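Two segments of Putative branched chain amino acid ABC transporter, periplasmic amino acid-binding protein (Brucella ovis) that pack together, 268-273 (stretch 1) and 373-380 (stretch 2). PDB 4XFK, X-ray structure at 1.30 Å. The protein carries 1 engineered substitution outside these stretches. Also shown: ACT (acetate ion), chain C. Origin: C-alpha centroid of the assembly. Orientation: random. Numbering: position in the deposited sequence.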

# COMPACT_ATOMS: atom_id res chain seq x y z
N PHE A 268 1.70 -3.83 9.22
CA PHE A 268 2.09 -3.26 10.50
C PHE A 268 0.95 -3.21 11.52
O PHE A 268 -0.22 -3.02 11.17
CB PHE A 268 2.62 -1.84 10.28
CG PHE A 268 2.91 -1.09 11.55
CD1 PHE A 268 4.05 -1.37 12.29
CD2 PHE A 268 2.05 -0.11 12.01
CE1 PHE A 268 4.32 -0.68 13.48
CE2 PHE A 268 2.31 0.58 13.20
CZ PHE A 268 3.45 0.29 13.92
N ASN A 269 1.31 -3.36 12.79
CA ASN A 269 0.42 -2.98 13.87
C ASN A 269 1.33 -2.57 15.03
O ASN A 269 2.35 -3.21 15.25
CB ASN A 269 -0.51 -4.14 14.25
CG ASN A 269 -1.42 -3.81 15.41
OD1 ASN A 269 -0.99 -3.78 16.55
ND2 ASN A 269 -2.70 -3.58 15.11
N PRO A 270 0.97 -1.51 15.77
CA PRO A 270 1.84 -1.06 16.87
C PRO A 270 2.21 -2.14 17.88
O PRO A 270 3.29 -2.05 18.47
CB PRO A 270 1.00 0.02 17.55
CG PRO A 270 0.12 0.55 16.48
CD PRO A 270 -0.18 -0.61 15.56
N GLU A 271 1.33 -3.12 18.10
CA GLU A 271 1.56 -4.18 19.10
C GLU A 271 2.02 -5.50 18.49
O GLU A 271 2.07 -6.50 19.20
CB GLU A 271 0.27 -4.52 19.84
CG GLU A 271 -0.48 -3.39 20.47
CD GLU A 271 -1.77 -3.88 21.10
OE1 GLU A 271 -2.85 -3.39 20.71
OE2 GLU A 271 -1.70 -4.76 21.98
N ALA A 272 2.31 -5.52 17.20
CA ALA A 272 2.59 -6.78 16.53
C ALA A 272 4.04 -7.24 16.66
O ALA A 272 4.32 -8.42 16.47
CB ALA A 272 2.17 -6.74 15.07
N ASN A 273 4.95 -6.32 16.97
CA ASN A 273 6.36 -6.69 17.08
C ASN A 273 7.01 -6.07 18.31
O ASN A 273 8.06 -5.44 18.23
CB ASN A 273 7.13 -6.32 15.81
CG ASN A 273 8.50 -6.96 15.77
OD1 ASN A 273 8.68 -8.08 16.25
ND2 ASN A 273 9.48 -6.25 15.23
N GLY A 373 -9.82 -0.34 18.59
CA GLY A 373 -8.70 -0.18 17.68
C GLY A 373 -8.39 -1.50 17.02
O GLY A 373 -9.12 -2.48 17.18
N PHE A 374 -7.29 -1.54 16.28
CA PHE A 374 -6.88 -2.74 15.58
C PHE A 374 -5.96 -3.58 16.45
O PHE A 374 -4.91 -3.12 16.88
CB PHE A 374 -6.25 -2.35 14.24
CG PHE A 374 -7.26 -1.79 13.28
CD1 PHE A 374 -7.54 -0.43 13.27
CD2 PHE A 374 -7.98 -2.63 12.44
CE1 PHE A 374 -8.51 0.09 12.40
CE2 PHE A 374 -8.93 -2.11 11.58
CZ PHE A 374 -9.20 -0.75 11.56
N LEU A 375 -6.39 -4.81 16.72
CA LEU A 375 -5.66 -5.73 17.57
C LEU A 375 -5.11 -6.85 16.69
O LEU A 375 -5.87 -7.51 15.99
CB LEU A 375 -6.61 -6.33 18.61
CG LEU A 375 -6.01 -7.34 19.59
CD1 LEU A 375 -5.23 -6.61 20.66
CD2 LEU A 375 -7.10 -8.22 20.21
N PRO A 376 -3.78 -7.05 16.70
CA PRO A 376 -3.19 -8.09 15.86
C PRO A 376 -3.49 -9.49 16.41
O PRO A 376 -3.47 -9.67 17.63
CB PRO A 376 -1.69 -7.80 15.95
CG PRO A 376 -1.51 -7.15 17.28
CD PRO A 376 -2.78 -6.38 17.55
N PHE A 377 -3.76 -10.46 15.53
CA PHE A 377 -3.96 -11.83 15.98
C PHE A 377 -3.16 -12.89 15.21
O PHE A 377 -3.11 -14.05 15.63
CB PHE A 377 -5.45 -12.20 16.04
CG PHE A 377 -6.15 -12.19 14.71
CD1 PHE A 377 -6.09 -13.29 13.87
CD2 PHE A 377 -6.92 -11.10 14.32
CE1 PHE A 377 -6.75 -13.29 12.65
CE2 PHE A 377 -7.57 -11.10 13.11
CZ PHE A 377 -7.50 -12.20 12.28
N LYS A 378 -2.55 -12.50 14.10
CA LYS A 378 -1.73 -13.42 13.31
C LYS A 378 -0.72 -12.65 12.49
O LYS A 378 -1.07 -11.70 11.80
CB LYS A 378 -2.61 -14.27 12.38
CG LYS A 378 -1.83 -15.17 11.41
CD LYS A 378 -1.04 -16.24 12.16
CE LYS A 378 -0.29 -17.15 11.19
NZ LYS A 378 0.53 -18.17 11.89
N THR A 379 0.54 -13.04 12.57
CA THR A 379 1.57 -12.47 11.71
C THR A 379 2.13 -13.54 10.81
O THR A 379 2.56 -14.60 11.27
CB THR A 379 2.72 -11.85 12.52
OG1 THR A 379 2.24 -10.73 13.26
CG2 THR A 379 3.84 -11.40 11.59
N PHE A 380 2.09 -13.28 9.51
CA PHE A 380 2.71 -14.16 8.53
C PHE A 380 4.10 -13.63 8.22
O PHE A 380 4.28 -12.42 8.05
CB PHE A 380 1.88 -14.22 7.25
CG PHE A 380 0.55 -14.89 7.43
CD1 PHE A 380 0.48 -16.28 7.54
CD2 PHE A 380 -0.62 -14.16 7.47
CE1 PHE A 380 -0.74 -16.92 7.70
CE2 PHE A 380 -1.85 -14.79 7.62
CZ PHE A 380 -1.91 -16.17 7.74
C ACT C . 0.50 -11.07 16.56
O ACT C . -0.01 -12.09 17.06
OXT ACT C . 0.41 -10.97 15.32
CH3 ACT C . 1.17 -10.01 17.39

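A tight turn often meets a neighbouring strand through very few side chains, and one amide that serves both the turn and the contact can do much of the work. The packing of residues 268-273 against the strand 373-380 is a compact example. The two segments are more than a hundred residues apart in sequence and bury 266 Å² between them, most of it on Pro376, Asn269 and Glu271.

Asn269 opens a type I beta turn that closes at Ala272, where the backbone hydrogen bond from Ala272 N to Asn269 O spans 3.0 Å. Its side chain, with chi1 in the t well, points toward the strand and uses both ends of its amide. Asn269 ND2 donates to Phe374 O across a distance of 2.9 Å, and the N-H...O angle of 165° makes this a nearly straight hydrogen bond. It is the only hydrogen bond between the two stretches. Asn269 OD1 meanwhile turns back on its own segment and accepts from Glu271 N, also at 2.9 Å and with an angle of 161°. The carboxamide therefore links the turn's own backbone to a carbonyl of the strand, while ND2 has a further partner elsewhere in the structure.

Pro376 gives up more surface than any other residue here, 67 Å². Having no amide hydrogen, a proline cannot donate from its backbone, and this one meets the turn with its ring. Pro376 CD lies 3.3 Å from Asn269 OD1, Pro376 CG lies 4.1 Å from Glu271 CB, and Pro376 CB lies 4.1 Å from Ala272 CB. Three residues of the turn thus touch three different carbons of one ring. The last of these pairs is an apolar contact, and it falls where the backbones come nearest, with Ala272 CA and Pro376 CA 6.0 Å apart.

Glu271 widens the contact beyond the ring. Its CB points toward the strand, and the extended chi2 carries the carboxylate past the proline until Glu271 OE1 comes within 4.0 Å of Leu375 CD1. This is a van der Waals approach; OE1 finds its hydrogen-bonding partner elsewhere in the structure. Leu375 has its CA-to-CB bond directed away from the turn, yet the end of its side chain comes nearer, which explains how it can still take part.

Beyond Ala272, an acetate ion, probably from the crystallisation liquor, touches both segments: Thr379 OG1 donates a 2.8 Å hydrogen bond to its OXT, while its CH3 lies 3.6 Å from Ala272 CA.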